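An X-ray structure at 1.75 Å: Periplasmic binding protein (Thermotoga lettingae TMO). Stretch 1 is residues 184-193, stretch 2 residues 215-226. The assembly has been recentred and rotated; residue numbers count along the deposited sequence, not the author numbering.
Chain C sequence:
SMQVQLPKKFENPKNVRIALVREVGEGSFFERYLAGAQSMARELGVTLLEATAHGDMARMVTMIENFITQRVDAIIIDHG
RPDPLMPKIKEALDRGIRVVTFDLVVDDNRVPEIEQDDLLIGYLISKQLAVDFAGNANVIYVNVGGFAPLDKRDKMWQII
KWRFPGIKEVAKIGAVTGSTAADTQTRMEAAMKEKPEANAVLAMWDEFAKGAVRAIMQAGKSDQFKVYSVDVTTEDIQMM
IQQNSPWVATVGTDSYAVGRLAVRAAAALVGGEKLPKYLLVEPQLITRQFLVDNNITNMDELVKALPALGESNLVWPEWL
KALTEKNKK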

# COMPACT_ATOMS: atom_id res chain seq x y z
N THR C 184 -26.46 -6.58 -8.76
CA THR C 184 -25.93 -5.37 -8.09
C THR C 184 -26.63 -4.10 -8.61
O THR C 184 -26.77 -3.13 -7.90
N GLN C 185 -27.08 -4.10 -9.86
CA GLN C 185 -27.82 -2.95 -10.34
C GLN C 185 -29.11 -2.80 -9.52
O GLN C 185 -29.49 -1.71 -9.10
N THR C 186 -29.79 -3.91 -9.33
CA THR C 186 -31.07 -3.91 -8.64
C THR C 186 -30.86 -3.38 -7.22
O THR C 186 -31.59 -2.51 -6.77
N ARG C 187 -29.87 -3.94 -6.54
CA ARG C 187 -29.53 -3.52 -5.18
C ARG C 187 -29.19 -2.05 -5.11
O ARG C 187 -29.57 -1.37 -4.18
N MET C 188 -28.42 -1.56 -6.08
CA MET C 188 -27.99 -0.19 -6.07
C MET C 188 -29.19 0.77 -6.21
O MET C 188 -29.21 1.80 -5.51
N GLU C 189 -30.19 0.41 -7.04
CA GLU C 189 -31.44 1.18 -7.19
C GLU C 189 -32.09 1.39 -5.84
O GLU C 189 -32.48 2.52 -5.49
N ALA C 190 -32.17 0.29 -5.06
CA ALA C 190 -32.78 0.35 -3.71
C ALA C 190 -31.91 1.13 -2.72
O ALA C 190 -32.46 1.91 -1.93
N ALA C 191 -30.59 0.92 -2.75
CA ALA C 191 -29.64 1.61 -1.87
C ALA C 191 -29.65 3.15 -2.04
O ALA C 191 -29.55 3.87 -1.05
N MET C 192 -29.77 3.63 -3.27
CA MET C 192 -29.86 5.06 -3.54
C MET C 192 -31.14 5.65 -2.94
O MET C 192 -31.15 6.81 -2.49
N LYS C 193 -32.23 4.89 -2.95
CA LYS C 193 -33.46 5.38 -2.34
C LYS C 193 -33.41 5.32 -0.83
O LYS C 193 -33.97 6.19 -0.19
N ALA C 215 -26.93 1.38 -12.65
CA ALA C 215 -28.01 1.86 -11.80
C ALA C 215 -28.01 3.40 -11.72
O ALA C 215 -29.05 4.04 -11.88
N ILE C 216 -26.83 3.96 -11.50
CA ILE C 216 -26.61 5.41 -11.44
C ILE C 216 -27.02 6.11 -12.75
O ILE C 216 -27.71 7.15 -12.75
N MET C 217 -26.61 5.55 -13.87
CA MET C 217 -26.87 6.21 -15.13
C MET C 217 -28.36 6.11 -15.46
O MET C 217 -28.96 7.08 -15.93
N GLN C 218 -28.98 4.97 -15.18
CA GLN C 218 -30.39 4.81 -15.47
C GLN C 218 -31.21 5.83 -14.67
O GLN C 218 -32.15 6.40 -15.18
N ALA C 219 -30.83 6.03 -13.41
CA ALA C 219 -31.52 7.00 -12.57
C ALA C 219 -31.24 8.44 -12.99
O ALA C 219 -31.96 9.33 -12.56
N GLY C 220 -30.23 8.66 -13.83
CA GLY C 220 -29.93 10.01 -14.34
C GLY C 220 -29.06 10.78 -13.37
O GLY C 220 -28.95 12.00 -13.47
N LYS C 221 -28.43 10.06 -12.44
CA LYS C 221 -27.68 10.66 -11.32
C LYS C 221 -26.16 10.63 -11.47
O LYS C 221 -25.40 10.64 -10.45
N SER C 222 -25.67 10.61 -12.69
CA SER C 222 -24.24 10.52 -12.89
C SER C 222 -23.44 11.62 -12.19
O SER C 222 -22.29 11.40 -11.82
N ASP C 223 -24.02 12.80 -12.00
CA ASP C 223 -23.25 13.91 -11.42
C ASP C 223 -23.35 14.00 -9.90
O ASP C 223 -22.66 14.82 -9.31
N GLN C 224 -24.19 13.18 -9.28
CA GLN C 224 -24.31 13.09 -7.82
C GLN C 224 -23.43 11.98 -7.22
O GLN C 224 -23.38 11.81 -6.00
N PHE C 225 -22.76 11.22 -8.08
CA PHE C 225 -21.95 10.09 -7.65
C PHE C 225 -20.57 10.04 -8.28
O PHE C 225 -20.35 10.54 -9.40
N LYS C 226 -19.65 9.43 -7.55
CA LYS C 226 -18.35 9.08 -8.09
C LYS C 226 -18.09 7.64 -7.69
O LYS C 226 -18.33 7.27 -6.56

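Stretch 1 is helical throughout, and it meets stretch 2 at the end of a second helix and the turn that follows. The two helix axes come within 9.6 Å and cross at -58°. Contact falls to Gln185, Met188, Glu189 and Met192, spaced three or four residues apart except for the adjacent pair Met188 and Glu189; the others make none.

Thr184 points sideways and touches nothing in stretch 2. Gln185 is the first to engage, at the place where the backbones are closest: its CA lies 5.0 Å from the CA of Ala215. Here the Ala215 CB lies 3.6 Å from the Gln185 O and 3.8 Å from the Gln185 CG. The Gln185 side chain leaves its CA sideways, but chi1 and chi2 both in t extend it, and its end comes nearer stretch 2, bringing NE2 to 3.2 Å from the OE1 of Gln218, itself tt. This is the one close polar pair of the contact, and whether it is a hydrogen bond is left open by the geometry.

Thr186 and Arg187 point away. Met188 points toward stretch 2, with its CB 3.6 Å from the CB of Ala215. Its t, p, t rotamer carries the methyl off to the side of that alanine, where CE lies 4.0 Å from both the CD1 of Ile216 and the CE1 of Phe225. Glu189 closes the pocket more loosely: its CG is 4.5 Å from the CB of Ala215. Together with Gln185, Met188 and Met192, it forms the hole that receives Ala215 as a knob, a small residue fitted to a close approach.

Ala190 and Ala191 are out of reach. Met192 has the largest buried area of the contact and, in m, t, m, reaches back along its own helix. Its CE sits 3.6 Å from the O of Ala215 and 4.1 Å from the CB of Ala219. Its SD approaches the CG1 of Ile216 (m, t) at 4.1 Å, the CD of the extended Lys221 at 4.2 Å and the CE2 of Phe225 at 3.8 Å. Met192 SD meets the Phe225 ring obliquely, 46° off the ring normal. Lys193 points away.

Beyond the helix, Gly220 takes a positive phi in a Schellman motif, and the chain that follows places Lys221 and Phe225, both m at chi1, against Met192. The rule is a small knob at the closest approach, with flexible methionines filling the wider space beside it.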

# COMPACT_ATOMS: atom_id res chain seq x y z
CB THR C 184 -24.42 -5.21 -8.31
OG1 THR C 184 -23.73 -6.44 -8.04
CG2 THR C 184 -23.86 -4.12 -7.41
CB GLN C 185 -28.16 -3.11 -11.81
CG GLN C 185 -28.80 -1.85 -12.35
CD GLN C 185 -28.92 -1.83 -13.84
OE1 GLN C 185 -28.23 -2.57 -14.54
NE2 GLN C 185 -29.80 -1.01 -14.33
CB THR C 186 -31.67 -5.31 -8.61
OG1 THR C 186 -31.95 -5.70 -9.94
CG2 THR C 186 -32.99 -5.33 -7.81
CB ARG C 187 -28.34 -4.33 -4.65
CG ARG C 187 -28.60 -5.80 -4.39
CD ARG C 187 -27.29 -6.60 -4.52
NE ARG C 187 -27.34 -7.77 -3.64
CZ ARG C 187 -28.09 -8.86 -3.85
NH1 ARG C 187 -28.83 -8.99 -4.94
NH2 ARG C 187 -28.07 -9.85 -2.95
CB MET C 188 -26.90 0.06 -7.12
CG MET C 188 -26.34 1.46 -7.12
SD MET C 188 -25.26 1.92 -5.75
CE MET C 188 -25.16 3.68 -5.97
CB GLU C 189 -32.47 0.46 -8.06
CG GLU C 189 -32.21 0.40 -9.55
CD GLU C 189 -33.11 -0.65 -10.22
OE1 GLU C 189 -34.24 -0.92 -9.73
OE2 GLU C 189 -32.68 -1.23 -11.23
CB ALA C 190 -33.08 -1.06 -3.17
CB ALA C 191 -28.22 1.07 -2.06
CB MET C 192 -29.81 5.36 -5.06
CG MET C 192 -28.48 5.12 -5.72
SD MET C 192 -28.41 5.71 -7.47
CE MET C 192 -29.29 4.43 -8.29
CB LYS C 193 -34.71 4.66 -2.85
CG LYS C 193 -35.01 4.92 -4.32
CD LYS C 193 -36.50 5.12 -4.56
CE LYS C 193 -36.95 4.59 -5.90
NZ LYS C 193 -37.14 3.11 -5.86
CB ALA C 215 -27.88 1.27 -10.40
CB ILE C 216 -25.14 5.75 -11.08
CG1 ILE C 216 -24.90 5.40 -9.62
CG2 ILE C 216 -24.85 7.23 -11.31
CD1 ILE C 216 -23.46 5.18 -9.28
CB MET C 217 -25.99 5.65 -16.22
CG MET C 217 -24.51 5.94 -15.96
SD MET C 217 -23.42 5.39 -17.28
CE MET C 217 -23.91 3.70 -17.53
CB GLN C 218 -30.86 3.40 -15.17
CG GLN C 218 -32.37 3.26 -15.35
CD GLN C 218 -32.88 1.87 -15.10
OE1 GLN C 218 -32.16 0.89 -15.25
NE2 GLN C 218 -34.15 1.77 -14.72
CB ALA C 219 -31.18 6.80 -11.11
CB LYS C 221 -28.03 9.95 -10.05
CG LYS C 221 -29.49 10.01 -9.71
CD LYS C 221 -29.73 9.61 -8.27
CE LYS C 221 -31.20 9.70 -7.92
NZ LYS C 221 -31.45 9.14 -6.57
CB SER C 222 -23.90 10.48 -14.37
OG SER C 222 -24.21 9.21 -14.91
CB ASP C 223 -23.59 15.25 -12.12
CG ASP C 223 -24.94 15.81 -11.73
OD1 ASP C 223 -25.71 15.14 -11.00
OD2 ASP C 223 -25.25 16.93 -12.18
CB GLN C 224 -25.75 12.81 -7.42
CG GLN C 224 -26.77 13.80 -7.97
CD GLN C 224 -28.21 13.41 -7.64
OE1 GLN C 224 -28.47 12.74 -6.63
NE2 GLN C 224 -29.15 13.82 -8.48
CB PHE C 225 -22.68 8.79 -7.99
CG PHE C 225 -23.73 8.42 -7.00
CD1 PHE C 225 -23.39 7.75 -5.83
CD2 PHE C 225 -25.07 8.72 -7.22
CE1 PHE C 225 -24.35 7.40 -4.89
CE2 PHE C 225 -26.03 8.37 -6.27
CZ PHE C 225 -25.67 7.73 -5.12
CB LYS C 226 -17.28 10.03 -7.55
CG LYS C 226 -17.34 11.40 -8.20
CD LYS C 226 -15.99 12.09 -8.08
CE LYS C 226 -16.09 13.57 -8.39
NZ LYS C 226 -14.72 14.16 -8.34